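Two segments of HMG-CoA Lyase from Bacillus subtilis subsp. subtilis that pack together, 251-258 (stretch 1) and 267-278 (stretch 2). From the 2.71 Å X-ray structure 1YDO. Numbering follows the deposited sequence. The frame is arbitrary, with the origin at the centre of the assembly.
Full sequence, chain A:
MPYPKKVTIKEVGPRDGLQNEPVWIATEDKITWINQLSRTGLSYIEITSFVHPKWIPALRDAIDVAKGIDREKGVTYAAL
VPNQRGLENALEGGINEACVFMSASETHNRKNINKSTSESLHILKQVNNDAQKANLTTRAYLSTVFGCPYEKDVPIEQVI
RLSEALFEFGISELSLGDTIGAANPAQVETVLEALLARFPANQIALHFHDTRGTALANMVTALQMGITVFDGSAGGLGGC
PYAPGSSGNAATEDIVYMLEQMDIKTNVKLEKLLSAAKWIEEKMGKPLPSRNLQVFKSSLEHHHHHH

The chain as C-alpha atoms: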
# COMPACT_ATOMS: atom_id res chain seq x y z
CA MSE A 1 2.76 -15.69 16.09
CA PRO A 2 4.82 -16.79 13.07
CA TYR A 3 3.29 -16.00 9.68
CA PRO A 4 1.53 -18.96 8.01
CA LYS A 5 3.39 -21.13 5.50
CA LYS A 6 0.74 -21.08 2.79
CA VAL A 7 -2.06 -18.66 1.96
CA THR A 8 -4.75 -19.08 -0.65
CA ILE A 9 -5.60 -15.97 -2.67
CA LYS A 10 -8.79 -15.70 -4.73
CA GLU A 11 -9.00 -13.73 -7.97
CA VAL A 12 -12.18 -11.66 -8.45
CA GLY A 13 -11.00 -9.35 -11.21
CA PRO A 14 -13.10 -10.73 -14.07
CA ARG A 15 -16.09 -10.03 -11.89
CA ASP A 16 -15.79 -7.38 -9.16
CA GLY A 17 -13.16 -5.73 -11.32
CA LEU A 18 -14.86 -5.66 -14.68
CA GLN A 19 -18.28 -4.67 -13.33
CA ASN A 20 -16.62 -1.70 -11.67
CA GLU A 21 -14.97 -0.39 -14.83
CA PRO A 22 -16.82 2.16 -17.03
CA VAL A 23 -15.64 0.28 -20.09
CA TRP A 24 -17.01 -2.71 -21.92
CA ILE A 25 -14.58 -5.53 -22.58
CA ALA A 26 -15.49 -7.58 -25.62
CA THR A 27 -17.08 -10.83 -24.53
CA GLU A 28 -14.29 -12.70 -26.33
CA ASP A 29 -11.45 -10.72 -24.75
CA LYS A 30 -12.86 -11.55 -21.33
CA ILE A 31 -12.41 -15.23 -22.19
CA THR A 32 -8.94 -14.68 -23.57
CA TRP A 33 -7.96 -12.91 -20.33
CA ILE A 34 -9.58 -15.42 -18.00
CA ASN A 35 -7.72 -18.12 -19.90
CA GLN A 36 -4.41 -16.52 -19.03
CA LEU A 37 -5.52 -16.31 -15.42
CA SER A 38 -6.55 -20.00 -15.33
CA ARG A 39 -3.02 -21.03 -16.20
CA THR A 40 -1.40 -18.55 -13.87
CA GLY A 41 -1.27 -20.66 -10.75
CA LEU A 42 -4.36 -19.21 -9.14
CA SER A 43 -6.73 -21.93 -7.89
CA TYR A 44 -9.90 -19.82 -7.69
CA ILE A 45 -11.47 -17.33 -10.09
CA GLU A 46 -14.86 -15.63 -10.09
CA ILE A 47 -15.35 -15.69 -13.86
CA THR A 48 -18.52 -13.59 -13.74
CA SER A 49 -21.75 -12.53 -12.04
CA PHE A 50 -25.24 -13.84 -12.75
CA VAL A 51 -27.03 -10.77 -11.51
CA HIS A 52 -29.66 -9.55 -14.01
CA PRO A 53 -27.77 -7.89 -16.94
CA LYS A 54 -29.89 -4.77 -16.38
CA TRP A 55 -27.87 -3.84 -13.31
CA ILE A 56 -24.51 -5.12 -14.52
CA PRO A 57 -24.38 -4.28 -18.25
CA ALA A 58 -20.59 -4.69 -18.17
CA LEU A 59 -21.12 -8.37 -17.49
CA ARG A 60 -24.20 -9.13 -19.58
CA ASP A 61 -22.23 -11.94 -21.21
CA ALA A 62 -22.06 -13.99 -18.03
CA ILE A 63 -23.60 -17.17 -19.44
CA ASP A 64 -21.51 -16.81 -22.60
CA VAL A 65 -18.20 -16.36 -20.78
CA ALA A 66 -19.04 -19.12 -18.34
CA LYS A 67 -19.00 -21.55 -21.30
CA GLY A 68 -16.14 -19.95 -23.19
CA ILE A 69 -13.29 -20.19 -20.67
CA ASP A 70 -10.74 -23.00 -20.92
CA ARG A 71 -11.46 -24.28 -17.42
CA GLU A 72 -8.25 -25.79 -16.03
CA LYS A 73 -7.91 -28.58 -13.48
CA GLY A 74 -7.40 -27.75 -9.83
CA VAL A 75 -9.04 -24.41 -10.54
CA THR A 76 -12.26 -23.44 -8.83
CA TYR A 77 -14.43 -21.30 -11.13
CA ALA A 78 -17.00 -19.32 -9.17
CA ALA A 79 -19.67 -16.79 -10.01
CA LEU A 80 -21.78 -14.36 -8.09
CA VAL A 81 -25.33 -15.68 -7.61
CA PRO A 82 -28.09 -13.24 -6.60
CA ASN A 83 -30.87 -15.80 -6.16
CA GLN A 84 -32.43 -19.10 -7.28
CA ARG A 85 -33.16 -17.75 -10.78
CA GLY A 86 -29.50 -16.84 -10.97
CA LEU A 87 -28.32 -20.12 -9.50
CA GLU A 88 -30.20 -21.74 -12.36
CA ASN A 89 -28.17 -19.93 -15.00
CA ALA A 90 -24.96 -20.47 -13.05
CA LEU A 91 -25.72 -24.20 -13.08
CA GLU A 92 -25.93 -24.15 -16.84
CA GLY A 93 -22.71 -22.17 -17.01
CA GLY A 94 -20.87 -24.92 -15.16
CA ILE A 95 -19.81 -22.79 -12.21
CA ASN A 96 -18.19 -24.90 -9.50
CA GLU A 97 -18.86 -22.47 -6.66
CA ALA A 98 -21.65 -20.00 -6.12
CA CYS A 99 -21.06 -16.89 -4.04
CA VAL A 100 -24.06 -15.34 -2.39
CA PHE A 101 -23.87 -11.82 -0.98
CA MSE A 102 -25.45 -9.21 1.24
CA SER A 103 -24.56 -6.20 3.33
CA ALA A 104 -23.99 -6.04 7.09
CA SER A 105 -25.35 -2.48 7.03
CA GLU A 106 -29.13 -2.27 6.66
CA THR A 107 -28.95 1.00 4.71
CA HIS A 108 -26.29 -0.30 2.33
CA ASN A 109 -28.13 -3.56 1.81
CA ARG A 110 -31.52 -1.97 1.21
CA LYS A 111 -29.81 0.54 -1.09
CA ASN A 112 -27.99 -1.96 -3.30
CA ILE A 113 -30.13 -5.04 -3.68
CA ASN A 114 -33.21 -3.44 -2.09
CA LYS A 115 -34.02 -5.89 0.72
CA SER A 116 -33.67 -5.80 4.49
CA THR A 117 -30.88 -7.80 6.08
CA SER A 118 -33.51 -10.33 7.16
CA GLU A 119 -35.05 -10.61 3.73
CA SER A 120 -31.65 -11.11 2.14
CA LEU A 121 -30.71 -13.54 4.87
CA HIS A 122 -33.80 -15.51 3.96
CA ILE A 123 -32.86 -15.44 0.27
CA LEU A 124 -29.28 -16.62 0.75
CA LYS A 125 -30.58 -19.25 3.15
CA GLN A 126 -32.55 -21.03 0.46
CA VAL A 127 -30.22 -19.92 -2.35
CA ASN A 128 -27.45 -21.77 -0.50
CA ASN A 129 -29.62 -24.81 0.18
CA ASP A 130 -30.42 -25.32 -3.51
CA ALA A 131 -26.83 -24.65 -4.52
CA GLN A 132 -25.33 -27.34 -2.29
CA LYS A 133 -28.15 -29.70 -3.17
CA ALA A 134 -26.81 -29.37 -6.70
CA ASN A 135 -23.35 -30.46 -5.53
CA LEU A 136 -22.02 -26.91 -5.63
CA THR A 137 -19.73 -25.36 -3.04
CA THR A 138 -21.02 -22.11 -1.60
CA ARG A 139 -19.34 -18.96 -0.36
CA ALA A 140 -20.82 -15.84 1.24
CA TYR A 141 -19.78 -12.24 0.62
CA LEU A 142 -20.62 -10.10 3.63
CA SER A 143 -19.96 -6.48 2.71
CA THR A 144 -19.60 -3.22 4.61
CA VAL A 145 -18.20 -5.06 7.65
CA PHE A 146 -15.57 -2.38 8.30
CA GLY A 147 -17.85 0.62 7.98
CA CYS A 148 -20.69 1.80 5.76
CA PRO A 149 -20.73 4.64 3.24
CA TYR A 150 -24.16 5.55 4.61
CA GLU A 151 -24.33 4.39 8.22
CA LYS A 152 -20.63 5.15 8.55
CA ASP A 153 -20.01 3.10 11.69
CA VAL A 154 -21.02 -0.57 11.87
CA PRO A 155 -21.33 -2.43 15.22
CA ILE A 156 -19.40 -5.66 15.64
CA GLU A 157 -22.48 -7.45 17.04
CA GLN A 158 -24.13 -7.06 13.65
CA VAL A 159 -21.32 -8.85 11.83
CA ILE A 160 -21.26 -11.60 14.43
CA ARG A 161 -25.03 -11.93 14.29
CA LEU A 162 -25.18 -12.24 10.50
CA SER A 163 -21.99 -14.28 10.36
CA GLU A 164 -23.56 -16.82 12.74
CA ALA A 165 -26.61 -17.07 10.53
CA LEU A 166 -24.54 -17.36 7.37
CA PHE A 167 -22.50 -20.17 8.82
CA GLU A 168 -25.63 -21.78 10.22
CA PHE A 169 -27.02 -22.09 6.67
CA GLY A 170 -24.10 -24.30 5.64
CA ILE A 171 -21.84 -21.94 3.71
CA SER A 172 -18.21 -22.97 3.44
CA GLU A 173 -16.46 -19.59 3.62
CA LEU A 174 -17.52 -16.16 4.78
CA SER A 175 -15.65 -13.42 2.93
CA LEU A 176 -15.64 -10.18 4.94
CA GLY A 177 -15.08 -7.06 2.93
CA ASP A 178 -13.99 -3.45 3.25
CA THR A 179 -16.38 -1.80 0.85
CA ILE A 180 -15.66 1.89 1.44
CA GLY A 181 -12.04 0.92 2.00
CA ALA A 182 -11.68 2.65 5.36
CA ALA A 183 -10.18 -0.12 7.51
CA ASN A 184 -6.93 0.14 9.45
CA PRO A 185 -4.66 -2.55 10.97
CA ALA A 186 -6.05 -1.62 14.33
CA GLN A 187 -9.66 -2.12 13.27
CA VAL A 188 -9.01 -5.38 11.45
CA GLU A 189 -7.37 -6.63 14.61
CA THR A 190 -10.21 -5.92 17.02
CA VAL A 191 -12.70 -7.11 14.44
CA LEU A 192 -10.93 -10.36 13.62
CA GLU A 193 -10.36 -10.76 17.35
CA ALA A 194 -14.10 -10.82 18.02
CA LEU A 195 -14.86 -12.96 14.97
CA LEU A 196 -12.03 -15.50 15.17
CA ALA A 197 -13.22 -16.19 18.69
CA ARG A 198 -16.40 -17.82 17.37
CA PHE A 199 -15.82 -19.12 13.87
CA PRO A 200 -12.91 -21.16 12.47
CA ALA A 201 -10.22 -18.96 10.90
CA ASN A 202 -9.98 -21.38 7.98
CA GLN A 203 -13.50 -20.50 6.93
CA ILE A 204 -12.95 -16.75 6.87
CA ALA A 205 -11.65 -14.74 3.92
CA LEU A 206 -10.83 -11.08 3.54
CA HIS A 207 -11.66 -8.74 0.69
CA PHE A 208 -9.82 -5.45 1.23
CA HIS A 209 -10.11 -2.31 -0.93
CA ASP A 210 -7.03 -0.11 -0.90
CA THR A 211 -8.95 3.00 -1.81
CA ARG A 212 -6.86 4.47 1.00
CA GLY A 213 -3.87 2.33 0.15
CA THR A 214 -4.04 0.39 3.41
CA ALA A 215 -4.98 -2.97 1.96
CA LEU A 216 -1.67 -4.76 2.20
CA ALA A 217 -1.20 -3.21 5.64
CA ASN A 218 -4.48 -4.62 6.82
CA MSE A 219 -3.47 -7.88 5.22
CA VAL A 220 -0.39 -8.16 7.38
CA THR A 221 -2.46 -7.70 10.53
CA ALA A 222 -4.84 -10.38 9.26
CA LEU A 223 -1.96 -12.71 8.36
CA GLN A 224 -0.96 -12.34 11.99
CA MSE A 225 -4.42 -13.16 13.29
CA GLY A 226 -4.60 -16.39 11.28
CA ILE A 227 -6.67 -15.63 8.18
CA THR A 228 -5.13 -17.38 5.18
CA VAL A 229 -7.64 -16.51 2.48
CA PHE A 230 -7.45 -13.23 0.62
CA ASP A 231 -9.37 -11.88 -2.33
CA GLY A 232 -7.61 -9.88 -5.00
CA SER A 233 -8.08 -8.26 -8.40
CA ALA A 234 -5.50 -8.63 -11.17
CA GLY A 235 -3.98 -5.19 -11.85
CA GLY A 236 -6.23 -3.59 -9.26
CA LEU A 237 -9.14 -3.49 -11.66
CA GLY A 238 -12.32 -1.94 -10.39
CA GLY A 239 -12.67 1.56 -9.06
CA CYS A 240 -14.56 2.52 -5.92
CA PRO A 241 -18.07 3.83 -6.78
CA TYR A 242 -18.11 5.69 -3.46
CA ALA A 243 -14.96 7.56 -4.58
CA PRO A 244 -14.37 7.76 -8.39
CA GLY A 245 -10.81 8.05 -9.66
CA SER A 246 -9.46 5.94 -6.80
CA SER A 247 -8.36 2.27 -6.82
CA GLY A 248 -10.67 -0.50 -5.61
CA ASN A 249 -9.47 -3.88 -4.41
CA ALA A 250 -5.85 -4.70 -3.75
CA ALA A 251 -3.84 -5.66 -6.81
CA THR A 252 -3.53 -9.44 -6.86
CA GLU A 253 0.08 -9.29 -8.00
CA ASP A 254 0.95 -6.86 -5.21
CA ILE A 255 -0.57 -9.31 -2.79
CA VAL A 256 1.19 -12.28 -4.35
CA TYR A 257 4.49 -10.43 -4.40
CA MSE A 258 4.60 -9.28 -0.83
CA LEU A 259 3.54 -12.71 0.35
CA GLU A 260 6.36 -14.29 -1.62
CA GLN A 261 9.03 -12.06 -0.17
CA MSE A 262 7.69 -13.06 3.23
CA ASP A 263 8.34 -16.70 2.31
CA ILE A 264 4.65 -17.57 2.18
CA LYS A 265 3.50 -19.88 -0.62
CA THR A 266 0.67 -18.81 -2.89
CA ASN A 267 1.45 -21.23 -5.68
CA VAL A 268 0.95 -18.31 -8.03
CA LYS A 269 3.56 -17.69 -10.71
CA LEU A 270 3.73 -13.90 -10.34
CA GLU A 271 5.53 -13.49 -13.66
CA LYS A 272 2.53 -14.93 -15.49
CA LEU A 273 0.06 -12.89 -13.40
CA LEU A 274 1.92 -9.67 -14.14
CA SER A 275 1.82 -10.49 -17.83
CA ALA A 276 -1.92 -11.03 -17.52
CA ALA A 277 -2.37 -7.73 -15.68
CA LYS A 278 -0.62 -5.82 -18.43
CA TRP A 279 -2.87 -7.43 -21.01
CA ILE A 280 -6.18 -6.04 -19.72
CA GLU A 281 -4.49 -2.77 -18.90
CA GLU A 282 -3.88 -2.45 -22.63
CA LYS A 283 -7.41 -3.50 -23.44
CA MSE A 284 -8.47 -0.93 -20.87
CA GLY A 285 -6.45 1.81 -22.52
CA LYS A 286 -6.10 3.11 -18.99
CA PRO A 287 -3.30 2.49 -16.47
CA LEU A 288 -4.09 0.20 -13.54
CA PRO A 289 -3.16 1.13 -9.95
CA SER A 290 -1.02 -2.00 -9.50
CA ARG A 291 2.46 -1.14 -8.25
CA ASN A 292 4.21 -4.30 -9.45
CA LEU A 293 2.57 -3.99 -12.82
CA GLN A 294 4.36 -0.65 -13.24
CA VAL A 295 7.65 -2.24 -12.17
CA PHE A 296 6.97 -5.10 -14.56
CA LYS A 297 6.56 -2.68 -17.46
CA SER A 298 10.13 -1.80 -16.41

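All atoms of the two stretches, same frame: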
# COMPACT_ATOMS: atom_id res chain seq x y z
N ALA A 251 -4.36 -5.02 -5.62
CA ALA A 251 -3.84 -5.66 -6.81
C ALA A 251 -3.33 -7.05 -6.49
O ALA A 251 -2.40 -7.21 -5.71
CB ALA A 251 -2.72 -4.82 -7.38
N THR A 252 -3.93 -8.06 -7.09
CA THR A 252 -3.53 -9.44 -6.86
C THR A 252 -2.02 -9.64 -6.89
O THR A 252 -1.47 -10.28 -6.02
CB THR A 252 -4.14 -10.39 -7.90
OG1 THR A 252 -5.56 -10.30 -7.84
CG2 THR A 252 -3.71 -11.82 -7.62
N GLU A 253 -1.35 -9.11 -7.91
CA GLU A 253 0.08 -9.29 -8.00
C GLU A 253 0.80 -8.65 -6.82
O GLU A 253 1.78 -9.19 -6.33
CB GLU A 253 0.62 -8.73 -9.32
CG GLU A 253 0.22 -7.30 -9.61
CD GLU A 253 -1.17 -7.18 -10.18
OE1 GLU A 253 -1.42 -6.24 -10.97
OE2 GLU A 253 -2.02 -8.03 -9.84
N ASP A 254 0.32 -7.51 -6.35
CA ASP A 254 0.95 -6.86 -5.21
C ASP A 254 0.83 -7.76 -3.99
O ASP A 254 1.73 -7.84 -3.16
CB ASP A 254 0.28 -5.52 -4.93
CG ASP A 254 0.54 -4.50 -6.01
OD1 ASP A 254 -0.22 -3.51 -6.10
OD2 ASP A 254 1.52 -4.69 -6.77
N ILE A 255 -0.31 -8.42 -3.89
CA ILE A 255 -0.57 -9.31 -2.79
C ILE A 255 0.32 -10.53 -2.91
O ILE A 255 0.93 -10.96 -1.94
CB ILE A 255 -2.03 -9.76 -2.78
CG1 ILE A 255 -2.91 -8.55 -2.54
CG2 ILE A 255 -2.23 -10.81 -1.72
CD1 ILE A 255 -4.35 -8.89 -2.49
N VAL A 256 0.38 -11.10 -4.11
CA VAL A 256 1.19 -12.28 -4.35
C VAL A 256 2.66 -11.96 -4.12
O VAL A 256 3.39 -12.76 -3.54
CB VAL A 256 1.03 -12.80 -5.79
CG1 VAL A 256 1.99 -13.94 -6.04
CG2 VAL A 256 -0.40 -13.25 -6.02
N TYR A 257 3.10 -10.79 -4.56
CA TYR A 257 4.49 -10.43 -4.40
C TYR A 257 4.90 -10.34 -2.95
O TYR A 257 5.79 -11.05 -2.50
CB TYR A 257 4.79 -9.10 -5.09
CG TYR A 257 6.15 -8.51 -4.74
CD1 TYR A 257 6.31 -7.66 -3.64
CD2 TYR A 257 7.27 -8.85 -5.48
CE1 TYR A 257 7.57 -7.15 -3.29
CE2 TYR A 257 8.54 -8.34 -5.14
CZ TYR A 257 8.68 -7.50 -4.05
OH TYR A 257 9.92 -7.01 -3.71
N MSE A 258 4.24 -9.45 -2.22
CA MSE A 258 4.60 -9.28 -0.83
C MSE A 258 4.61 -10.59 -0.06
O MSE A 258 5.49 -10.84 0.76
CB MSE A 258 3.65 -8.31 -0.16
CG MSE A 258 4.05 -8.05 1.26
SE MSE A 258 2.67 -7.11 2.15
CE MSE A 258 1.29 -8.46 2.08
N ASN A 267 1.52 -20.39 -4.51
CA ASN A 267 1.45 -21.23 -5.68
C ASN A 267 1.07 -20.46 -6.93
O ASN A 267 0.62 -21.04 -7.92
CB ASN A 267 0.46 -22.38 -5.49
CG ASN A 267 0.92 -23.38 -4.44
OD1 ASN A 267 2.09 -23.80 -4.42
ND2 ASN A 267 -0.00 -23.80 -3.59
N VAL A 268 1.25 -19.15 -6.88
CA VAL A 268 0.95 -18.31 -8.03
C VAL A 268 2.24 -17.85 -8.69
O VAL A 268 3.10 -17.26 -8.05
CB VAL A 268 0.13 -17.09 -7.63
CG1 VAL A 268 -0.20 -16.26 -8.85
CG2 VAL A 268 -1.14 -17.55 -6.96
N LYS A 269 2.38 -18.12 -9.98
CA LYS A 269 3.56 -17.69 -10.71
C LYS A 269 3.39 -16.22 -11.09
O LYS A 269 2.89 -15.89 -12.17
CB LYS A 269 3.74 -18.56 -11.94
CG LYS A 269 3.79 -20.05 -11.59
CD LYS A 269 3.18 -20.91 -12.69
CE LYS A 269 2.99 -22.36 -12.22
NZ LYS A 269 2.21 -23.20 -13.18
N LEU A 270 3.82 -15.35 -10.18
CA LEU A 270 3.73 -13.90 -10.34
C LEU A 270 4.02 -13.41 -11.76
O LEU A 270 3.25 -12.63 -12.33
CB LEU A 270 4.67 -13.22 -9.34
CG LEU A 270 4.55 -11.70 -9.21
CD1 LEU A 270 3.11 -11.32 -8.92
CD2 LEU A 270 5.47 -11.23 -8.10
N GLU A 271 5.13 -13.87 -12.31
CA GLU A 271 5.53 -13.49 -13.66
C GLU A 271 4.32 -13.57 -14.60
O GLU A 271 3.95 -12.59 -15.25
CB GLU A 271 6.64 -14.43 -14.15
CG GLU A 271 7.29 -14.03 -15.47
CD GLU A 271 6.67 -14.74 -16.68
OE1 GLU A 271 7.03 -14.39 -17.83
OE2 GLU A 271 5.83 -15.64 -16.46
N LYS A 272 3.69 -14.74 -14.64
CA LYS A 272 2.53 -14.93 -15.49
C LYS A 272 1.43 -13.93 -15.15
O LYS A 272 0.87 -13.29 -16.04
CB LYS A 272 2.00 -16.36 -15.35
CG LYS A 272 2.98 -17.44 -15.80
CD LYS A 272 2.33 -18.82 -15.83
CE LYS A 272 3.30 -19.90 -16.31
NZ LYS A 272 2.63 -21.23 -16.49
N LEU A 273 1.12 -13.80 -13.86
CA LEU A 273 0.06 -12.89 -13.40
C LEU A 273 0.32 -11.48 -13.93
O LEU A 273 -0.57 -10.86 -14.52
CB LEU A 273 0.01 -12.86 -11.88
CG LEU A 273 -1.14 -12.08 -11.26
CD1 LEU A 273 -2.45 -12.76 -11.63
CD2 LEU A 273 -0.99 -12.03 -9.76
N LEU A 274 1.53 -11.00 -13.71
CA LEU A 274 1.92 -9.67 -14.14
C LEU A 274 1.65 -9.52 -15.63
O LEU A 274 1.11 -8.50 -16.08
CB LEU A 274 3.40 -9.45 -13.85
CG LEU A 274 3.71 -9.13 -12.40
CD1 LEU A 274 5.11 -9.56 -12.06
CD2 LEU A 274 3.52 -7.65 -12.15
N SER A 275 2.03 -10.53 -16.40
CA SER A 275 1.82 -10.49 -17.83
C SER A 275 0.32 -10.33 -18.09
O SER A 275 -0.10 -9.53 -18.92
CB SER A 275 2.35 -11.79 -18.46
OG SER A 275 2.27 -11.74 -19.88
N ALA A 276 -0.48 -11.09 -17.36
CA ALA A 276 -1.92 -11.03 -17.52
C ALA A 276 -2.47 -9.66 -17.16
O ALA A 276 -3.39 -9.17 -17.81
CB ALA A 276 -2.59 -12.08 -16.69
N ALA A 277 -1.91 -9.04 -16.12
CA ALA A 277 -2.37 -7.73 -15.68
C ALA A 277 -2.13 -6.71 -16.78
O ALA A 277 -3.01 -5.90 -17.09
CB ALA A 277 -1.64 -7.30 -14.41
N LYS A 278 -0.95 -6.76 -17.37
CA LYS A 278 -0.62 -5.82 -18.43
C LYS A 278 -1.59 -5.95 -19.59
O LYS A 278 -2.00 -4.96 -20.18
CB LYS A 278 0.81 -6.07 -18.92
CG LYS A 278 1.28 -5.07 -19.96
CD LYS A 278 2.69 -5.39 -20.41
CE LYS A 278 3.13 -4.45 -21.53
NZ LYS A 278 4.51 -4.76 -22.04

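What fills the apolar centre of this contact? Two leucines of the second stretch, L270 and L273, lie one helical turn apart and reach toward the first helix. V256 fits against both: its CB is 4.0 Å from CD1 of L270, and its CG2 is 4.0 Å from CD2 of L273. These branched, uncharged side chains have nothing to offer but close fit and exclusion of water, and no hydrogen bond crosses between the stretches.

How do the backbones allow this? The helices 252-258 and 270-278 run nearly antiparallel, at 163°, with their axes 9.8 Å apart at closest approach. Each is held by its own backbone ladder, such as V256 N to T252 O and L274 N to L270 O. The CA atoms of E253 and L270 approach to 6.3 Å, and CD2 of L273 comes within 3.4 Å of CA of E253, so a leucine methyl rests directly on the neighbouring backbone.

What closes the contact around this centre? V268, two residues before the second helix, brings its CB to 4.0 Å from CG1 of V256. On Y257, CB lies 3.7 Å from CD2 of L270; that methyl sits at the edge of the tyrosine ring, whose end leads away from the second stretch. T252 contributes its methyl, with CG2 3.5 Å from CD2 of L273, while its OG1 is hydrogen-bonded elsewhere in the structure.

How does an acidic side chain end this contact? E253 acts as a knob in a hole formed by L270, L273, L274 and A277. Its aliphatic part supplies the apolar contact: CB is 3.6 Å from CD1 of L270, and CG is 4.2 Å from CD2 of L274. Farther out, OE1 lies 3.6 Å from CB of A277, a van der Waals contact; both carboxylate oxygens find hydrogen bonds elsewhere in the structure.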